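Local atomic coordinates of phosphonate monoester hydrolase (PDB entry 4UPK), a protein that belongs to the sulfatase family of the alkaline phosphatase clan, whose members are built round a central beta-sheet packed with helices. Residues Val36-Ile41 and Pro396-Trp401; Arg326-Leu331 and Thr340-Thr345. All coordinates share one frame; numbering follows the deposited sequence.

In the fold
Interactions 1 and 2 press helices onto two neighbouring parallel strands of the central mixed sheet, 35-41 and 340-346, from its opposite faces. Helix 394-402 lies on one face in interaction 1; the long helix 303-333 lies on the other in interaction 2. Their centres are about 11 Å apart. Along the chain, strand 35-41 comes first, then helix 303-333 and strand 340-346, and helix 394-402 last, so both segments of interaction 2 fall between those of interaction 1. Backbone bonding of L37 O to V343 N and I39 N to V343 O probably joins the strands, while W401 also packs on L341. A local and a long-range contact thus cover both faces of the sheet in this alpha/beta/alpha sandwich.

Interaction 1. Residues Val36-Ile41 and Pro396-Trp401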
loop_
_atom_site.group_PDB
_atom_site.type_symbol
_atom_site.label_atom_id
_atom_site.label_comp_id
_atom_site.label_asym_id
_atom_site.label_seq_id
_atom_site.Cartn_x
_atom_site.Cartn_y
_atom_site.Cartn_z
ATOM N N VAL A 36 -7.921 -18.886 23.208
ATOM C CA VAL A 36 -8.910 -19.231 22.198
ATOM C C VAL A 36 -8.482 -20.518 21.483
ATOM O O VAL A 36 -7.409 -20.575 20.887
ATOM C CB VAL A 36 -9.299 -18.074 21.223
ATOM C CG1 VAL A 36 -10.395 -18.527 20.248
ATOM C CG2 VAL A 36 -9.756 -16.832 21.993
ATOM N N LEU A 37 -9.314 -21.556 21.587
ATOM C CA LEU A 37 -9.086 -22.831 20.921
ATOM C C LEU A 37 -10.203 -23.014 19.919
ATOM O O LEU A 37 -11.350 -23.278 20.288
ATOM C CB LEU A 37 -8.978 -24.031 21.895
ATOM C CG LEU A 37 -8.816 -25.441 21.235
ATOM C CD1 LEU A 37 -7.536 -25.542 20.401
ATOM C CD2 LEU A 37 -8.865 -26.531 22.250
ATOM N N PHE A 38 -9.859 -22.846 18.643
ATOM C CA PHE A 38 -10.789 -22.935 17.533
ATOM C C PHE A 38 -10.504 -24.182 16.695
ATOM O O PHE A 38 -9.523 -24.221 15.937
ATOM C CB PHE A 38 -10.717 -21.639 16.701
ATOM C CG PHE A 38 -11.777 -21.418 15.645
ATOM C CD1 PHE A 38 -12.895 -22.251 15.564
ATOM C CD2 PHE A 38 -11.686 -20.348 14.765
ATOM C CE1 PHE A 38 -13.874 -22.043 14.592
ATOM C CE2 PHE A 38 -12.662 -20.142 13.793
ATOM C CZ PHE A 38 -13.760 -20.981 13.727
ATOM N N ILE A 39 -11.360 -25.228 16.872
ATOM C CA ILE A 39 -11.234 -26.481 16.117
ATOM C C ILE A 39 -12.322 -26.534 15.055
ATOM O O ILE A 39 -13.500 -26.332 15.370
ATOM C CB ILE A 39 -11.224 -27.807 16.968
ATOM C CG1 ILE A 39 -10.190 -27.771 18.092
ATOM C CG2 ILE A 39 -11.027 -29.082 16.055
ATOM C CD1 ILE A 39 -10.314 -28.973 19.072
ATOM N N ILE A 40 -11.907 -26.865 13.812
ATOM C CA ILE A 40 -12.773 -27.056 12.662
ATOM C C ILE A 40 -12.486 -28.438 12.069
ATOM O O ILE A 40 -11.361 -28.716 11.622
ATOM C CB ILE A 40 -12.685 -25.904 11.587
ATOM C CG1 ILE A 40 -13.058 -24.531 12.193
ATOM C CG2 ILE A 40 -13.563 -26.236 10.345
ATOM C CD1 ILE A 40 -12.901 -23.352 11.268
ATOM N N ILE A 41 -13.512 -29.299 12.089
ATOM C CA ILE A 41 -13.462 -30.640 11.517
ATOM C C ILE A 41 -14.042 -30.454 10.104
ATOM O O ILE A 41 -15.080 -29.825 9.961
ATOM C CB ILE A 41 -14.280 -31.678 12.367
ATOM C CG1 ILE A 41 -13.759 -31.779 13.813
ATOM C CG2 ILE A 41 -14.290 -33.077 11.710
ATOM C CD1 ILE A 41 -14.773 -32.428 14.814
ATOM N N PRO A 396 -17.345 -13.029 15.069
ATOM C CA PRO A 396 -17.768 -12.001 16.037
ATOM C C PRO A 396 -17.899 -12.490 17.479
ATOM O O PRO A 396 -17.702 -11.695 18.395
ATOM C CB PRO A 396 -19.093 -11.482 15.456
ATOM C CG PRO A 396 -19.595 -12.586 14.624
ATOM C CD PRO A 396 -18.380 -13.226 14.028
ATOM N N THR A 397 -18.173 -13.794 17.694
ATOM C CA THR A 397 -18.257 -14.384 19.031
ATOM C C THR A 397 -16.872 -14.327 19.727
ATOM O O THR A 397 -16.778 -13.916 20.888
ATOM C CB THR A 397 -18.814 -15.797 18.950
ATOM O OG1 THR A 397 -20.066 -15.783 18.267
ATOM C CG2 THR A 397 -18.987 -16.445 20.327
ATOM N N ILE A 398 -15.811 -14.725 18.996
ATOM C CA ILE A 398 -14.433 -14.764 19.482
ATOM C C ILE A 398 -13.965 -13.368 19.831
ATOM O O ILE A 398 -13.514 -13.159 20.956
ATOM C CB ILE A 398 -13.467 -15.502 18.489
ATOM C CG1 ILE A 398 -13.899 -16.979 18.260
ATOM C CG2 ILE A 398 -12.005 -15.418 18.966
ATOM C CD1 ILE A 398 -13.462 -17.569 16.890
ATOM N N LEU A 399 -14.114 -12.401 18.884
ATOM C CA LEU A 399 -13.717 -10.999 19.081
ATOM C C LEU A 399 -14.402 -10.362 20.276
ATOM O O LEU A 399 -13.742 -9.689 21.071
ATOM C CB LEU A 399 -13.918 -10.147 17.804
ATOM C CG LEU A 399 -13.072 -10.542 16.571
ATOM C CD1 LEU A 399 -13.373 -9.618 15.408
ATOM C CD2 LEU A 399 -11.548 -10.583 16.893
ATOM N N ASP A 400 -15.724 -10.588 20.412
ATOM C CA ASP A 400 -16.527 -10.092 21.524
ATOM C C ASP A 400 -15.921 -10.603 22.839
ATOM O O ASP A 400 -15.573 -9.795 23.703
ATOM C CB ASP A 400 -17.988 -10.558 21.348
ATOM C CG ASP A 400 -18.993 -10.129 22.399
ATOM O OD1 ASP A 400 -18.609 -9.375 23.321
ATOM O OD2 ASP A 400 -20.171 -10.553 22.301
ATOM N N TRP A 401 -15.722 -11.943 22.947
ATOM C CA TRP A 401 -15.169 -12.607 24.123
ATOM C C TRP A 401 -13.772 -12.101 24.544
ATOM O O TRP A 401 -13.530 -11.964 25.742
ATOM C CB TRP A 401 -15.219 -14.131 23.951
ATOM C CG TRP A 401 -14.877 -14.888 25.194
ATOM C CD1 TRP A 401 -15.728 -15.244 26.201
ATOM C CD2 TRP A 401 -13.585 -15.399 25.556
ATOM N NE1 TRP A 401 -15.045 -15.951 27.167
ATOM C CE2 TRP A 401 -13.724 -16.042 26.807
ATOM C CE3 TRP A 401 -12.314 -15.354 24.955
ATOM C CZ2 TRP A 401 -12.645 -16.663 27.454
ATOM C CZ3 TRP A 401 -11.248 -15.968 25.597
ATOM C CH2 TRP A 401 -11.418 -16.616 26.831
#
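V36 and I398 carry this contact between an inner strand of the central sheet and helix 394-402, which runs almost exactly against it: the short axes are 10.8 Å apart and their directions differ by 172°. The closest touch is V36 CG1 to I398 CG2, at 3.7 Å. With CG1 anti to the backbone nitrogen (chi1 -177°), the fork of V36 opens to the helix, and both methyls meet that one isoleucine branch, V36 CG2 lying 4.0 Å from I398 CG2.

The other branch of I398 has a different job. It runs out along the strand until CD1 sits over one face of the F38 ring, 3.9 Å from F38 CD2 and 4.1 Å from F38 CE2, so it rests on one side of the ring rather than over its middle. The two side chains meet at about a right angle, and I398 thereby bridges two successive residues on this face of the strand. A turn further along the helix, W401 brings in the six-membered end of its indole. Its CZ3 is 4.0 Å from V36 CG2 in an oblique approach, the two side chains passing in opposite directions.

Helix 114-120 closes in beside the pair, with M118 touching both V36 and I398, and F38 also stacks with the ring of H236 on the adjoining strand. The polar groups of the helix segment look elsewhere: D400 forms a salt bridge with R416, and T397 OG1 bonds to D393 O.

Every touching group across the interface is hydrocarbon or aromatic carbon, so this helix is seated on the sheet by buried apolar surface, with aliphatic branches meeting one another and the two rings, without a directional bond between the two segments.

Interaction 2. Residues Arg326-Leu331 and Thr340-Thr345; sequences RVIAHL and TLIVVT
The helical segment 326-331 runs broadly antiparallel to strand segment 340-345, and the backbones stay well separated, with I328 CA 9.6 Å from I342 CA and L331 CA 8.5 Å from T340 CA. This is one helical layer of the alpha/beta/alpha sandwich expected of the sulfatase family and the alkaline phosphatase clan: the chain leaves the helix, turns through a short connection and enters the strand lying beneath it.

I342 spans the gap. Its CG1 lies anti to the carbonyl carbon and the chain continues extended (chi2 169°), which carries CD1 out from the sheet towards the helix. There it meets two residues one helical turn apart. L331 comes at it tip to tip, with L331 CD1 3.7 Å from I342 CD1. I328 approaches differently. Its CB points to one side of the strand, but a bend in the chain (chi2 -56°) brings the end methyl in, where I328 CD1 stands 4.1 Å from I342 CD1, the side chains crossing at a slant.

T340, at the start of the strand, turns its CB towards the helix too, but only loosely: T340 CG2 is 4.5 Å from L331 CD1. Its hydroxyl is hydrogen-bonded to Q336 O and N35 ND2 instead. Around this apolar patch, Y337 from the connection touches both I328 and L331, and L37 on the neighbouring strand touches L331 and T340, so L331 is gripped from the sheet and the connection together. Where helix 213-224 packs alongside, R326 makes a salt bridge with D219.

The contact therefore narrows to one methyl facing two: at I342 CD1 the directions to L331 CD1 and I328 CD1 open by about 72°, and those two helix methyls are 4.7 Å from each other.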
loop_
_atom_site.group_PDB
_atom_site.type_symbol
_atom_site.label_atom_id
_atom_site.label_comp_id
_atom_site.label_asym_id
_atom_site.label_seq_id
_atom_site.Cartn_x
_atom_site.Cartn_y
_atom_site.Cartn_z
ATOM N N ARG A 326 -7.548 -35.989 23.587
ATOM C CA ARG A 326 -6.153 -35.725 23.964
ATOM C C ARG A 326 -5.896 -34.226 24.068
ATOM O O ARG A 326 -5.110 -33.819 24.911
ATOM C CB ARG A 326 -5.183 -36.326 22.936
ATOM C CG ARG A 326 -5.143 -37.845 22.860
ATOM C CD ARG A 326 -4.358 -38.259 21.620
ATOM N NE ARG A 326 -2.933 -37.978 21.781
ATOM C CZ ARG A 326 -2.068 -37.796 20.788
ATOM N NH1 ARG A 326 -2.472 -37.841 19.525
ATOM N NH2 ARG A 326 -0.789 -37.569 21.051
ATOM N N VAL A 327 -6.513 -33.416 23.172
ATOM C CA VAL A 327 -6.421 -31.946 23.136
ATOM C C VAL A 327 -7.098 -31.377 24.406
ATOM O O VAL A 327 -6.518 -30.529 25.082
ATOM C CB VAL A 327 -7.000 -31.350 21.823
ATOM C CG1 VAL A 327 -6.992 -29.821 21.859
ATOM C CG2 VAL A 327 -6.233 -31.860 20.600
ATOM N N ILE A 328 -8.305 -31.884 24.740
ATOM C CA ILE A 328 -9.053 -31.513 25.949
ATOM C C ILE A 328 -8.253 -31.901 27.192
ATOM O O ILE A 328 -8.113 -31.067 28.075
ATOM C CB ILE A 328 -10.507 -32.116 25.963
ATOM C CG1 ILE A 328 -11.383 -31.624 24.768
ATOM C CG2 ILE A 328 -11.207 -31.909 27.322
ATOM C CD1 ILE A 328 -11.550 -30.041 24.595
ATOM N N ALA A 329 -7.722 -33.159 27.254
ATOM C CA ALA A 329 -6.916 -33.674 28.369
ATOM C C ALA A 329 -5.712 -32.783 28.641
ATOM O O ALA A 329 -5.419 -32.524 29.808
ATOM C CB ALA A 329 -6.465 -35.114 28.109
ATOM N N HIS A 330 -5.047 -32.275 27.583
ATOM C CA HIS A 330 -3.921 -31.343 27.686
ATOM C C HIS A 330 -4.331 -30.056 28.412
ATOM O O HIS A 330 -3.562 -29.557 29.230
ATOM C CB HIS A 330 -3.372 -30.987 26.286
ATOM C CG HIS A 330 -2.327 -29.910 26.310
ATOM N ND1 HIS A 330 -1.047 -30.147 26.802
ATOM C CD2 HIS A 330 -2.426 -28.607 25.953
ATOM C CE1 HIS A 330 -0.409 -28.991 26.717
ATOM N NE2 HIS A 330 -1.192 -28.034 26.208
ATOM N N LEU A 331 -5.506 -29.495 28.073
ATOM C CA LEU A 331 -6.019 -28.258 28.671
ATOM C C LEU A 331 -6.313 -28.451 30.162
ATOM O O LEU A 331 -5.969 -27.583 30.963
ATOM C CB LEU A 331 -7.276 -27.752 27.952
ATOM C CG LEU A 331 -7.157 -27.281 26.498
ATOM C CD1 LEU A 331 -8.481 -26.835 26.001
ATOM C CD2 LEU A 331 -6.141 -26.155 26.332
ATOM N N THR A 340 -10.385 -21.031 28.897
ATOM C CA THR A 340 -10.312 -21.074 27.426
ATOM C C THR A 340 -11.680 -21.041 26.737
ATOM O O THR A 340 -12.588 -21.801 27.092
ATOM C CB THR A 340 -9.481 -22.305 26.980
ATOM O OG1 THR A 340 -8.192 -22.210 27.573
ATOM C CG2 THR A 340 -9.320 -22.439 25.443
ATOM N N LEU A 341 -11.789 -20.198 25.695
ATOM C CA LEU A 341 -12.949 -20.169 24.829
ATOM C C LEU A 341 -12.690 -21.290 23.815
ATOM O O LEU A 341 -11.736 -21.210 23.019
ATOM C CB LEU A 341 -13.119 -18.803 24.111
ATOM C CG LEU A 341 -14.176 -18.732 23.000
ATOM C CD1 LEU A 341 -15.597 -18.952 23.546
ATOM C CD2 LEU A 341 -14.091 -17.443 22.248
ATOM N N ILE A 342 -13.495 -22.360 23.897
ATOM C CA ILE A 342 -13.396 -23.515 23.013
ATOM C C ILE A 342 -14.511 -23.439 21.996
ATOM O O ILE A 342 -15.682 -23.325 22.371
ATOM C CB ILE A 342 -13.341 -24.891 23.760
ATOM C CG1 ILE A 342 -12.150 -24.943 24.768
ATOM C CG2 ILE A 342 -13.277 -26.063 22.752
ATOM C CD1 ILE A 342 -12.152 -26.145 25.755
ATOM N N VAL A 343 -14.140 -23.444 20.711
ATOM C CA VAL A 343 -15.098 -23.416 19.615
ATOM C C VAL A 343 -14.851 -24.656 18.754
ATOM O O VAL A 343 -13.766 -24.828 18.187
ATOM C CB VAL A 343 -15.105 -22.114 18.755
ATOM C CG1 VAL A 343 -16.248 -22.149 17.739
ATOM C CG2 VAL A 343 -15.188 -20.851 19.608
ATOM N N VAL A 344 -15.857 -25.535 18.690
ATOM C CA VAL A 344 -15.782 -26.748 17.882
ATOM C C VAL A 344 -16.943 -26.722 16.894
ATOM O O VAL A 344 -18.104 -26.573 17.291
ATOM C CB VAL A 344 -15.693 -28.081 18.684
ATOM C CG1 VAL A 344 -15.486 -29.278 17.744
ATOM C CG2 VAL A 344 -14.569 -28.029 19.715
ATOM N N THR A 345 -16.613 -26.863 15.605
ATOM C CA THR A 345 -17.583 -26.879 14.522
ATOM C C THR A 345 -17.049 -27.697 13.327
ATOM O O THR A 345 -15.925 -28.189 13.356
ATOM C CB THR A 345 -17.913 -25.392 14.106
ATOM O OG1 THR A 345 -19.106 -25.367 13.314
ATOM C CG2 THR A 345 -16.754 -24.689 13.379
#